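Probable ribosomal RNA small subunit methyltransferase (Thermus thermophilus, PDB 3DMH) transfers a methyl group from S-adenosylmethionine to the N2 atom of a guanosine in 16S ribosomal RNA. Local coordinates at residues R31-D36 with G166-A171; L93-A98 with P180-L185; A108-A111 with Y117-A120; T199-P204 with L271-E276; A356-K361 with V367-K372. All coordinates share one frame; numbering follows the deposited sequence.

In the fold
From the N terminus, the chain first enters contact 1, which joins helix 33-41 to strand 168-174 and so closes a long loop. Contact 2 opens within that loop, at 93-98, but closes beyond it, at 180-185, so the two cross. Contact 3, a short local closure between the end of strand 102-108 and helix 115-128, falls inside both and touches both. In series with these come contact 4, tying strand 196-202 to helix 265-277, and contact 5, a hairpin near the C terminus. Contacts 2 and 3 both touch P204 of contact 4, linking the two halves of the chain, whereas contact 5 stands apart at the far edge of the second sheet.

Contact 1 of 5, residues R31-D36 with G166-A171; sequences RDPVHD and GPYRVA
P33 sets its CB over the centre of the Y168 ring, a compact CH-pi contact that joins the start of a helix to the start of a strand. The carbon lies 3.4 Å from the centroid of the Y168 ring and only 12° off its normal. From there P33 CG runs on toward the phenol end and comes within 3.6 Å of Y168 OH. The opposite face is taken by the preceding proline, P167 CG standing 3.6 Å above the plane of the Y168 ring, so the aromatic is held between two prolines. The first torsion of Y168 (chi1 -51°) places CG beside the backbone N, and this brings the ring over its neighbour P167. The looser contact is that of V34, which crosses the ring at about a right angle and touches it only through CG2, 3.8 Å from Y168 CD1. The solvent side is at P33, whose ring is tight on Y168 yet exposed. Trading Y168 for a serine is likely to leave P33 and P167 facing a gap, with no aromatic surface between them. The first turn that carries P33 is capped: D32, at the N-cap, accepts through OD1 from V34 N at 2.8 Å. On the strand, R169 turns from the helix and its NH1 donates to the carbonyls of G166 and Y168. V34 also packs on A138 of strand 133-140. The arrangement is that of a helix lying against a 3-2-1-4-5-7-6 sheet, the strand order of the class I methyltransferase fold, here in the N-terminal half.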
# COMPACT_ATOMS: atom_id res chain seq x y z
N ARG A 31 5.63 7.42 14.47
CA ARG A 31 7.07 7.77 14.62
C ARG A 31 7.67 8.13 13.26
O ARG A 31 8.79 7.73 12.92
CB ARG A 31 7.85 6.66 15.32
CG ARG A 31 7.51 6.56 16.80
CD ARG A 31 8.34 5.51 17.52
NE ARG A 31 8.54 5.85 18.92
CZ ARG A 31 8.94 5.00 19.87
NH1 ARG A 31 9.18 3.73 19.57
NH2 ARG A 31 9.09 5.42 21.12
N ASP A 32 6.89 8.88 12.49
CA ASP A 32 7.30 9.37 11.19
C ASP A 32 7.54 10.87 11.35
O ASP A 32 6.63 11.58 11.76
CB ASP A 32 6.19 9.10 10.17
CG ASP A 32 6.55 9.54 8.76
OD1 ASP A 32 7.10 10.63 8.57
OD2 ASP A 32 6.24 8.79 7.81
N PRO A 33 8.77 11.34 11.08
CA PRO A 33 9.02 12.78 11.29
C PRO A 33 8.10 13.73 10.50
O PRO A 33 7.84 14.84 10.97
CB PRO A 33 10.48 12.97 10.87
CG PRO A 33 11.09 11.58 11.02
CD PRO A 33 9.99 10.63 10.64
N VAL A 34 7.60 13.30 9.34
CA VAL A 34 6.70 14.17 8.56
C VAL A 34 5.36 14.30 9.28
O VAL A 34 4.88 15.40 9.53
CB VAL A 34 6.53 13.68 7.09
CG1 VAL A 34 5.48 14.49 6.35
CG2 VAL A 34 7.86 13.71 6.35
N HIS A 35 4.76 13.16 9.63
CA HIS A 35 3.50 13.22 10.38
C HIS A 35 3.69 13.89 11.75
O HIS A 35 2.81 14.62 12.21
CB HIS A 35 2.87 11.82 10.53
CG HIS A 35 2.50 11.15 9.23
ND1 HIS A 35 1.20 11.09 8.78
CD2 HIS A 35 3.25 10.49 8.32
CE1 HIS A 35 1.17 10.43 7.63
NE2 HIS A 35 2.39 10.05 7.33
N ASP A 36 4.84 13.68 12.40
CA ASP A 36 5.11 14.30 13.71
C ASP A 36 5.17 15.82 13.61
O ASP A 36 4.68 16.52 14.47
CB ASP A 36 6.42 13.78 14.33
CG ASP A 36 6.28 12.38 14.90
OD1 ASP A 36 5.14 11.90 14.99
OD2 ASP A 36 7.32 11.77 15.24
N GLY A 166 15.09 19.92 10.80
CA GLY A 166 16.01 19.21 9.93
C GLY A 166 15.60 19.37 8.48
O GLY A 166 15.40 20.51 8.03
N PRO A 167 15.44 18.24 7.75
CA PRO A 167 14.99 18.28 6.36
C PRO A 167 13.46 18.31 6.25
O PRO A 167 12.93 18.47 5.14
CB PRO A 167 15.51 16.95 5.81
CG PRO A 167 15.37 16.01 6.97
CD PRO A 167 15.73 16.86 8.19
N TYR A 168 12.76 18.18 7.38
CA TYR A 168 11.29 18.06 7.37
C TYR A 168 10.63 19.42 7.40
O TYR A 168 11.12 20.34 8.08
CB TYR A 168 10.81 17.17 8.53
CG TYR A 168 11.55 15.85 8.55
CD1 TYR A 168 11.30 14.88 7.57
CD2 TYR A 168 12.53 15.60 9.50
CE1 TYR A 168 12.00 13.68 7.56
CE2 TYR A 168 13.23 14.40 9.51
CZ TYR A 168 12.97 13.45 8.54
OH TYR A 168 13.67 12.27 8.55
N ARG A 169 9.54 19.55 6.66
CA ARG A 169 8.86 20.83 6.48
C ARG A 169 7.35 20.66 6.58
O ARG A 169 6.82 19.62 6.17
CB ARG A 169 9.15 21.41 5.09
CG ARG A 169 10.60 21.78 4.81
CD ARG A 169 11.02 22.98 5.65
NE ARG A 169 12.40 23.39 5.39
CZ ARG A 169 13.48 22.84 5.93
NH1 ARG A 169 13.37 21.83 6.79
NH2 ARG A 169 14.69 23.31 5.62
N VAL A 170 6.69 21.68 7.10
CA VAL A 170 5.25 21.88 6.91
C VAL A 170 5.04 23.26 6.32
O VAL A 170 5.62 24.24 6.81
CB VAL A 170 4.45 21.81 8.22
CG1 VAL A 170 2.94 21.90 7.93
CG2 VAL A 170 4.77 20.54 8.99
N ALA A 171 4.25 23.32 5.25
CA ALA A 171 3.81 24.58 4.67
C ALA A 171 2.30 24.75 4.76
O ALA A 171 1.55 23.77 4.83
CB ALA A 171 4.25 24.67 3.22

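Contact 2 of 5, residues L93-A98 with P180-L185; sequences LPWEAA and PPLPSL
The indole of W95 is covered on both faces: L185 CD1 lies over one, while L93 CB and P94 CD sit against the other, all displaced toward the rim. The ring of Y117 also meets it, the two planes at about 70°, and A120 of the same helix packs nearby. W95 belongs to a 3-10 turn, residues 94-96, in the loop between strands 90-91 and 102-108 of the first Rossmann-like sheet; its partners come from the proline-rich link that leads out of that sheet to strand 187-193. The methyl contact is a CH-pi interaction, with L185 CD1 3.6 Å from the centroid of the five-membered ring of W95 and 19° off the normal. L185 and W95 run antiparallel as side chains, each extending past the other. L182 meets the stem of W95, nearer the backbone, where its CD2 is 3.6 Å from W95 CB and its CD1 approaches the indole obliquely. With CG set between the backbone N and the carbonyl carbon (chi1 53°), the indole is folded back over the two residues before it, and its other face is turned to the link. The 3-10 turn itself is held by E96 N donating to L93 O at 2.9 Å. E96 also returns the bond through its side chain: OE1 accepts from L93 N at 2.9 Å, met from above the carboxylate plane.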
# COMPACT_ATOMS: atom_id res chain seq x y z
N LEU A 93 -9.36 6.57 -2.37
CA LEU A 93 -8.23 7.21 -3.00
C LEU A 93 -8.31 8.72 -2.75
O LEU A 93 -9.40 9.28 -2.61
CB LEU A 93 -8.30 6.97 -4.50
CG LEU A 93 -8.37 5.49 -4.91
CD1 LEU A 93 -8.80 5.39 -6.37
CD2 LEU A 93 -7.04 4.81 -4.69
N PRO A 94 -7.14 9.40 -2.74
CA PRO A 94 -7.15 10.83 -2.46
C PRO A 94 -8.02 11.59 -3.43
O PRO A 94 -8.75 12.51 -3.03
CB PRO A 94 -5.67 11.23 -2.62
CG PRO A 94 -4.89 9.98 -2.41
CD PRO A 94 -5.77 8.84 -2.87
N TRP A 95 -7.98 11.18 -4.71
CA TRP A 95 -8.76 11.85 -5.74
C TRP A 95 -10.25 11.48 -5.79
O TRP A 95 -10.99 11.92 -6.70
CB TRP A 95 -8.11 11.66 -7.12
CG TRP A 95 -7.84 10.23 -7.45
CD1 TRP A 95 -8.70 9.36 -8.05
CD2 TRP A 95 -6.63 9.51 -7.21
NE1 TRP A 95 -8.09 8.14 -8.22
CE2 TRP A 95 -6.82 8.19 -7.70
CE3 TRP A 95 -5.39 9.84 -6.62
CZ2 TRP A 95 -5.82 7.20 -7.63
CZ3 TRP A 95 -4.39 8.85 -6.55
CH2 TRP A 95 -4.62 7.55 -7.05
N GLU A 96 -10.69 10.70 -4.82
CA GLU A 96 -12.11 10.45 -4.64
C GLU A 96 -12.74 11.51 -3.73
O GLU A 96 -13.94 11.46 -3.48
CB GLU A 96 -12.38 9.03 -4.13
CG GLU A 96 -12.13 7.98 -5.22
CD GLU A 96 -12.30 6.54 -4.75
OE1 GLU A 96 -12.01 6.28 -3.55
OE2 GLU A 96 -12.74 5.70 -5.57
N ALA A 97 -11.94 12.48 -3.28
CA ALA A 97 -12.43 13.55 -2.42
C ALA A 97 -13.53 14.37 -3.09
O ALA A 97 -13.46 14.65 -4.28
CB ALA A 97 -11.29 14.48 -1.99
N ALA A 98 -14.55 14.71 -2.31
CA ALA A 98 -15.63 15.59 -2.74
C ALA A 98 -15.10 16.98 -3.12
O ALA A 98 -14.35 17.60 -2.36
CB ALA A 98 -16.68 15.70 -1.64
N PRO A 180 -7.57 22.75 -11.39
CA PRO A 180 -7.70 22.08 -12.68
C PRO A 180 -8.44 20.74 -12.59
O PRO A 180 -8.77 20.29 -11.47
CB PRO A 180 -6.24 21.81 -13.06
CG PRO A 180 -5.56 21.61 -11.75
CD PRO A 180 -6.20 22.64 -10.85
N PRO A 181 -8.73 20.12 -13.74
CA PRO A 181 -9.24 18.75 -13.73
C PRO A 181 -8.18 17.80 -13.17
O PRO A 181 -6.98 18.13 -13.16
CB PRO A 181 -9.52 18.46 -15.21
CG PRO A 181 -9.64 19.82 -15.85
CD PRO A 181 -8.64 20.65 -15.12
N LEU A 182 -8.61 16.64 -12.69
CA LEU A 182 -7.67 15.60 -12.30
C LEU A 182 -6.84 15.20 -13.51
O LEU A 182 -7.37 15.17 -14.63
CB LEU A 182 -8.40 14.37 -11.76
CG LEU A 182 -8.99 14.45 -10.35
CD1 LEU A 182 -9.88 13.24 -10.08
CD2 LEU A 182 -7.88 14.57 -9.30
N PRO A 183 -5.56 14.87 -13.29
CA PRO A 183 -4.77 14.32 -14.40
C PRO A 183 -5.28 12.93 -14.76
O PRO A 183 -6.05 12.33 -14.00
CB PRO A 183 -3.35 14.24 -13.82
CG PRO A 183 -3.39 14.91 -12.48
CD PRO A 183 -4.81 14.92 -12.03
N SER A 184 -4.91 12.44 -15.94
CA SER A 184 -5.20 11.08 -16.35
C SER A 184 -4.48 10.16 -15.39
O SER A 184 -3.30 10.37 -15.09
CB SER A 184 -4.70 10.84 -17.78
OG SER A 184 -5.27 9.66 -18.31
N LEU A 185 -5.19 9.15 -14.89
CA LEU A 185 -4.65 8.33 -13.80
C LEU A 185 -4.27 6.92 -14.19
O LEU A 185 -3.37 6.32 -13.60
CB LEU A 185 -5.67 8.28 -12.66
CG LEU A 185 -6.01 9.62 -12.01
CD1 LEU A 185 -7.33 9.50 -11.27
CD2 LEU A 185 -4.88 10.08 -11.09

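Contact 3 of 5, residues A108-A111 with Y117-A120; sequences ALPA and YVQA
V118 reaches from its helix into the turn formed by L109, P110 and A111, and its atoms divide the work. At CB the side chain forks. One branch, V118 CG1, anti to the backbone N (chi1 174°), meets L109 CD2 at 3.5 Å, the two side chains crossing at about a right angle. The other branch, V118 CG2, ends against the backbone, 3.5 Å from P110 O and 3.9 Å from A111 CA. That backbone is bent into an inverse gamma turn centred on P110, with a weak bond from A111 N to L109 O; it leads out of strand 102-108 toward helix 115-128, a strand-to-helix connection of the Rossmann-like first half. One residue back on the helix, Y117 presents its ring edge to the proline: P110 CG lies near the ring plane, 3.6 Å from Y117 CD2. P110 CB follows at 3.9 Å from Y117 CE2. A serine in place of Y117 would probably open a gap beside P110 and leave W95 without the ring that meets its indole. Farther along, the Y117 hydroxyl packs against P94, while L109 and V118 both also touch Y148 of helix 145-156.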
# COMPACT_ATOMS: atom_id res chain seq x y z
N ALA A 108 0.24 14.97 4.27
CA ALA A 108 1.61 14.48 4.34
C ALA A 108 1.94 13.92 2.95
O ALA A 108 1.26 13.01 2.47
CB ALA A 108 1.73 13.39 5.42
N LEU A 109 2.94 14.48 2.29
CA LEU A 109 3.28 14.06 0.93
C LEU A 109 3.60 12.58 0.86
O LEU A 109 4.52 12.11 1.54
CB LEU A 109 4.48 14.85 0.43
CG LEU A 109 4.08 16.27 0.06
CD1 LEU A 109 5.32 17.20 0.10
CD2 LEU A 109 3.44 16.29 -1.29
N PRO A 110 2.84 11.83 0.03
CA PRO A 110 3.09 10.39 -0.13
C PRO A 110 4.24 10.15 -1.12
O PRO A 110 4.06 9.48 -2.14
CB PRO A 110 1.75 9.87 -0.68
CG PRO A 110 1.20 11.03 -1.48
CD PRO A 110 1.67 12.29 -0.75
N ALA A 111 5.42 10.69 -0.79
CA ALA A 111 6.54 10.74 -1.74
C ALA A 111 7.00 9.35 -2.17
O ALA A 111 7.46 9.16 -3.30
CB ALA A 111 7.69 11.52 -1.14
N TYR A 117 1.48 9.80 -8.21
CA TYR A 117 0.59 9.67 -7.06
C TYR A 117 0.53 10.96 -6.25
O TYR A 117 -0.55 11.39 -5.81
CB TYR A 117 1.04 8.51 -6.17
CG TYR A 117 -0.02 8.13 -5.17
CD1 TYR A 117 -1.01 7.21 -5.50
CD2 TYR A 117 -0.04 8.70 -3.90
CE1 TYR A 117 -2.00 6.86 -4.62
CE2 TYR A 117 -1.03 8.36 -2.99
CZ TYR A 117 -2.00 7.42 -3.35
OH TYR A 117 -3.00 7.08 -2.47
N VAL A 118 1.69 11.58 -6.06
CA VAL A 118 1.76 12.85 -5.34
C VAL A 118 0.98 13.90 -6.12
O VAL A 118 0.20 14.67 -5.54
CB VAL A 118 3.22 13.32 -5.06
CG1 VAL A 118 3.23 14.72 -4.43
CG2 VAL A 118 3.98 12.33 -4.18
N GLN A 119 1.17 13.95 -7.44
CA GLN A 119 0.51 14.99 -8.24
C GLN A 119 -1.01 14.86 -8.18
O GLN A 119 -1.72 15.87 -8.04
CB GLN A 119 0.97 14.94 -9.70
CG GLN A 119 0.38 16.06 -10.56
CD GLN A 119 0.92 17.43 -10.19
OE1 GLN A 119 1.99 17.54 -9.60
NE2 GLN A 119 0.17 18.48 -10.54
N ALA A 120 -1.49 13.62 -8.26
CA ALA A 120 -2.92 13.34 -8.18
C ALA A 120 -3.44 13.78 -6.81
O ALA A 120 -4.55 14.32 -6.71
CB ALA A 120 -3.18 11.85 -8.38

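Contact 4 of 5, residues T199-P204 with L271-E276; sequences TFHHLP and LQKGLE
H201 and K273 carry most of this contact, with G274 supplying the close approach of the backbones. The lysine chain is extended beyond CG and crosses the histidine at about a right angle, so that different methylenes meet different atoms: K273 CG lies 3.8 Å from H201 CB, and K273 CE, placed obliquely to the ring, comes to 3.5 Å from H201 CD2. With its CG anti to the backbone N (chi1 -176°), the lysine carries this run across the histidine side chain. The charged end does not bond there; K273 NZ stays 5.1 Å from H201 NE2 and K273 makes a cation-pi contact with W186. The imidazole has a weak tether, H201 ND1 donating to T199 O at 3.4 Å. At G274 strand and helix draw together, the CA atoms of H201 and G274 being 5.1 Å apart, although a beta-carbon on the glycine would still fit. N278 spans the same junction, ND2 bonded to the carbonyls of T199 and G274. The contact packs helix 265-277, which follows strand 257-262 of the second, Rossmann-like methyltransferase sheet and touches helix 248-253 through L271 and L275, against strand 196-202, paired antiparallel with strand 187-193.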
# COMPACT_ATOMS: atom_id res chain seq x y z
N THR A 199 -2.25 -7.79 -20.62
CA THR A 199 -2.24 -6.33 -20.56
C THR A 199 -2.59 -5.94 -19.14
O THR A 199 -3.73 -6.11 -18.71
CB THR A 199 -3.23 -5.69 -21.54
OG1 THR A 199 -2.88 -6.07 -22.87
CG2 THR A 199 -3.16 -4.17 -21.44
N PHE A 200 -1.60 -5.41 -18.44
CA PHE A 200 -1.81 -4.92 -17.08
C PHE A 200 -2.29 -3.48 -17.06
O PHE A 200 -1.95 -2.67 -17.93
CB PHE A 200 -0.54 -5.09 -16.25
CG PHE A 200 -0.11 -6.52 -16.10
CD1 PHE A 200 -0.69 -7.34 -15.14
CD2 PHE A 200 0.85 -7.06 -16.94
CE1 PHE A 200 -0.30 -8.67 -15.00
CE2 PHE A 200 1.25 -8.39 -16.83
CZ PHE A 200 0.68 -9.20 -15.85
N HIS A 201 -3.10 -3.16 -16.05
CA HIS A 201 -3.70 -1.84 -15.90
C HIS A 201 -3.46 -1.43 -14.48
O HIS A 201 -3.65 -2.23 -13.56
CB HIS A 201 -5.20 -1.91 -16.13
CG HIS A 201 -5.57 -2.07 -17.57
ND1 HIS A 201 -5.48 -3.27 -18.25
CD2 HIS A 201 -6.00 -1.16 -18.48
CE1 HIS A 201 -5.86 -3.09 -19.50
NE2 HIS A 201 -6.17 -1.82 -19.67
N HIS A 202 -3.04 -0.19 -14.30
CA HIS A 202 -2.83 0.29 -12.94
C HIS A 202 -2.94 1.78 -12.76
O HIS A 202 -2.75 2.58 -13.69
CB HIS A 202 -1.49 -0.23 -12.38
CG HIS A 202 -0.30 0.24 -13.14
ND1 HIS A 202 0.18 1.53 -13.05
CD2 HIS A 202 0.51 -0.40 -14.02
CE1 HIS A 202 1.23 1.66 -13.83
NE2 HIS A 202 1.46 0.51 -14.43
N LEU A 203 -3.29 2.14 -11.52
CA LEU A 203 -3.32 3.52 -11.06
C LEU A 203 -1.92 3.93 -10.58
O LEU A 203 -1.00 3.09 -10.53
CB LEU A 203 -4.35 3.66 -9.94
CG LEU A 203 -5.81 3.49 -10.35
CD1 LEU A 203 -6.66 3.23 -9.10
CD2 LEU A 203 -6.32 4.73 -11.06
N PRO A 204 -1.75 5.22 -10.24
CA PRO A 204 -0.43 5.64 -9.76
C PRO A 204 -0.06 5.01 -8.42
O PRO A 204 -0.94 4.67 -7.61
CB PRO A 204 -0.58 7.16 -9.57
CG PRO A 204 -1.75 7.57 -10.39
CD PRO A 204 -2.68 6.37 -10.36
N LEU A 271 -5.60 -4.40 -9.90
CA LEU A 271 -5.80 -5.82 -10.14
C LEU A 271 -7.20 -6.10 -10.72
O LEU A 271 -7.33 -6.89 -11.65
CB LEU A 271 -5.61 -6.60 -8.84
CG LEU A 271 -5.92 -8.10 -8.87
CD1 LEU A 271 -5.08 -8.83 -9.95
CD2 LEU A 271 -5.69 -8.72 -7.49
N GLN A 272 -8.23 -5.46 -10.17
CA GLN A 272 -9.60 -5.69 -10.65
C GLN A 272 -9.74 -5.31 -12.11
O GLN A 272 -10.36 -6.04 -12.90
CB GLN A 272 -10.60 -4.94 -9.76
CG GLN A 272 -10.77 -5.61 -8.40
CD GLN A 272 -11.59 -4.82 -7.40
OE1 GLN A 272 -11.80 -3.62 -7.56
NE2 GLN A 272 -12.04 -5.48 -6.35
N LYS A 273 -9.15 -4.17 -12.50
CA LYS A 273 -9.24 -3.72 -13.90
C LYS A 273 -8.46 -4.67 -14.81
O LYS A 273 -8.93 -5.01 -15.90
CB LYS A 273 -8.75 -2.28 -14.08
CG LYS A 273 -8.92 -1.73 -15.51
CD LYS A 273 -8.74 -0.23 -15.57
CE LYS A 273 -8.79 0.29 -17.01
NZ LYS A 273 -8.72 1.78 -17.06
N GLY A 274 -7.29 -5.11 -14.35
CA GLY A 274 -6.49 -6.06 -15.15
C GLY A 274 -7.19 -7.40 -15.36
O GLY A 274 -7.20 -7.92 -16.47
N LEU A 275 -7.80 -7.94 -14.30
CA LEU A 275 -8.56 -9.20 -14.44
C LEU A 275 -9.69 -9.07 -15.46
O LEU A 275 -9.87 -9.96 -16.33
CB LEU A 275 -9.16 -9.63 -13.08
CG LEU A 275 -8.13 -10.12 -12.04
CD1 LEU A 275 -8.74 -10.10 -10.65
CD2 LEU A 275 -7.54 -11.50 -12.42
N GLU A 276 -10.41 -7.96 -15.40
CA GLU A 276 -11.51 -7.68 -16.33
C GLU A 276 -11.01 -7.57 -17.76
O GLU A 276 -11.62 -8.13 -18.68
CB GLU A 276 -12.18 -6.36 -15.95
CG GLU A 276 -12.99 -6.42 -14.67
CD GLU A 276 -13.29 -5.03 -14.11
OE1 GLU A 276 -13.24 -4.04 -14.88
OE2 GLU A 276 -13.59 -4.94 -12.89

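Contact 5 of 5, residues A356-K361 with V367-K372; sequences AFQTLK and VLFAEK
Q358 and F369 leave the same face of a hairpin in parallel, with the amide turned about 80° to the ring. Q358 NE2 lies 3.9 Å from F369 CE2, obliquely to the ring, while Q358 OE1 is bonded to R226. Their backbones form an antiparallel hydrogen-bonded pair, Q358 N to F369 O and F369 N to Q358 O, each at 2.8 Å. On the other face T359 and L368 also point together, in a non-hydrogen-bonded pair, and L368 CD2 fits beside the hydroxyl, 3.5 Å from T359 OG1. The same methyl is approached obliquely by the F357 ring. A classic beta bulge then shifts the register: two residues, L360 and K361, stand opposite the single V367. L360 N donates to V367 O, nearly straight onto the carbonyl, and V367 N donates to K361 O at 3.0 Å. The bulge lets L360 lean across toward F369 rather than run beside it, bringing L360 CD1 to 3.6 Å from F369 CB. K361 lies alongside V367, its CB 3.9 Å from V367 CG2, then bends at chi2 (-79°) and carries NZ away to a salt bridge with E225. Where the strands part, one water links A356 O, weakly, to E371 N. The hairpin closes the second seven-stranded sheet, of order 3-2-1-4-5-7-6 as in class I methyltransferases, strand 358-362 outermost and strand 366-371 antiparallel to strand 334-340. Helix 214-227 packs on the K361 and V367 face, where F369 meets R226 in a cation-pi contact, and helix 346-354 packs against F357, L368 and A370.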
# COMPACT_ATOMS: atom_id res chain seq x y z
N ALA A 356 11.87 -27.01 6.71
CA ALA A 356 12.84 -27.15 5.64
C ALA A 356 12.50 -26.19 4.51
O ALA A 356 11.38 -25.67 4.45
CB ALA A 356 12.88 -28.59 5.12
N PHE A 357 13.45 -25.96 3.61
CA PHE A 357 13.22 -25.14 2.42
C PHE A 357 14.19 -25.54 1.31
O PHE A 357 15.18 -26.22 1.56
CB PHE A 357 13.37 -23.63 2.75
CG PHE A 357 14.80 -23.22 2.97
CD1 PHE A 357 15.55 -22.68 1.92
CD2 PHE A 357 15.41 -23.42 4.21
CE1 PHE A 357 16.88 -22.32 2.11
CE2 PHE A 357 16.74 -23.06 4.41
CZ PHE A 357 17.49 -22.52 3.36
N GLN A 358 13.89 -25.10 0.09
CA GLN A 358 14.79 -25.29 -1.04
C GLN A 358 14.99 -23.94 -1.73
O GLN A 358 14.14 -23.05 -1.62
CB GLN A 358 14.21 -26.31 -2.02
CG GLN A 358 13.92 -27.67 -1.38
CD GLN A 358 13.38 -28.68 -2.37
OE1 GLN A 358 13.93 -28.86 -3.45
NE2 GLN A 358 12.30 -29.35 -1.99
N THR A 359 16.13 -23.80 -2.41
CA THR A 359 16.43 -22.63 -3.20
C THR A 359 16.34 -23.03 -4.66
O THR A 359 17.19 -23.78 -5.17
CB THR A 359 17.83 -22.07 -2.89
OG1 THR A 359 17.95 -21.83 -1.48
CG2 THR A 359 18.08 -20.77 -3.66
N LEU A 360 15.30 -22.55 -5.33
CA LEU A 360 15.03 -22.96 -6.71
C LEU A 360 15.78 -22.11 -7.73
O LEU A 360 16.08 -22.57 -8.83
CB LEU A 360 13.53 -22.92 -7.01
CG LEU A 360 12.59 -23.63 -6.01
CD1 LEU A 360 11.16 -23.52 -6.47
CD2 LEU A 360 12.98 -25.10 -5.83
N LYS A 361 16.06 -20.86 -7.36
CA LYS A 361 16.78 -19.94 -8.22
C LYS A 361 17.62 -19.03 -7.34
O LYS A 361 17.16 -18.62 -6.27
CB LYS A 361 15.81 -19.05 -9.02
CG LYS A 361 14.79 -19.76 -9.90
CD LYS A 361 15.40 -20.23 -11.21
CE LYS A 361 14.40 -21.07 -11.99
NZ LYS A 361 14.97 -21.51 -13.28
N VAL A 367 14.59 -17.39 -5.45
CA VAL A 367 13.28 -18.00 -5.25
C VAL A 367 13.45 -19.13 -4.26
O VAL A 367 14.19 -20.10 -4.49
CB VAL A 367 12.66 -18.51 -6.57
CG1 VAL A 367 11.29 -19.12 -6.30
CG2 VAL A 367 12.57 -17.39 -7.60
N LEU A 368 12.77 -18.97 -3.12
CA LEU A 368 12.75 -20.00 -2.10
C LEU A 368 11.43 -20.76 -2.16
O LEU A 368 10.41 -20.23 -2.60
CB LEU A 368 12.95 -19.39 -0.71
CG LEU A 368 14.27 -18.62 -0.51
CD1 LEU A 368 14.34 -18.04 0.89
CD2 LEU A 368 15.50 -19.48 -0.78
N PHE A 369 11.49 -22.02 -1.72
CA PHE A 369 10.36 -22.93 -1.79
C PHE A 369 10.25 -23.69 -0.48
O PHE A 369 11.26 -24.01 0.15
CB PHE A 369 10.59 -23.92 -2.95
CG PHE A 369 9.61 -25.08 -2.99
CD1 PHE A 369 8.42 -24.98 -3.71
CD2 PHE A 369 9.91 -26.28 -2.34
CE1 PHE A 369 7.52 -26.05 -3.76
CE2 PHE A 369 9.01 -27.37 -2.39
CZ PHE A 369 7.82 -27.25 -3.10
N ALA A 370 9.02 -23.96 -0.06
CA ALA A 370 8.78 -24.83 1.08
C ALA A 370 7.49 -25.61 0.89
O ALA A 370 6.56 -25.16 0.21
CB ALA A 370 8.74 -24.03 2.37
N GLU A 371 7.44 -26.79 1.50
CA GLU A 371 6.25 -27.63 1.46
C GLU A 371 5.70 -27.80 2.87
O GLU A 371 6.47 -28.07 3.80
CB GLU A 371 6.58 -29.00 0.84
CG GLU A 371 5.34 -29.89 0.66
CD GLU A 371 5.66 -31.26 0.10
OE1 GLU A 371 6.52 -31.36 -0.81
OE2 GLU A 371 5.04 -32.25 0.55
N LYS A 372 4.39 -27.64 3.01
CA LYS A 372 3.71 -27.87 4.28
C LYS A 372 3.71 -29.35 4.62
O LYS A 372 3.23 -30.18 3.85
CB LYS A 372 2.27 -27.34 4.22
CG LYS A 372 1.49 -27.46 5.53
CD LYS A 372 1.88 -26.41 6.55
CE LYS A 372 0.99 -26.49 7.77
NZ LYS A 372 1.34 -25.49 8.82
O HOH W 1 9.92 -27.47 2.99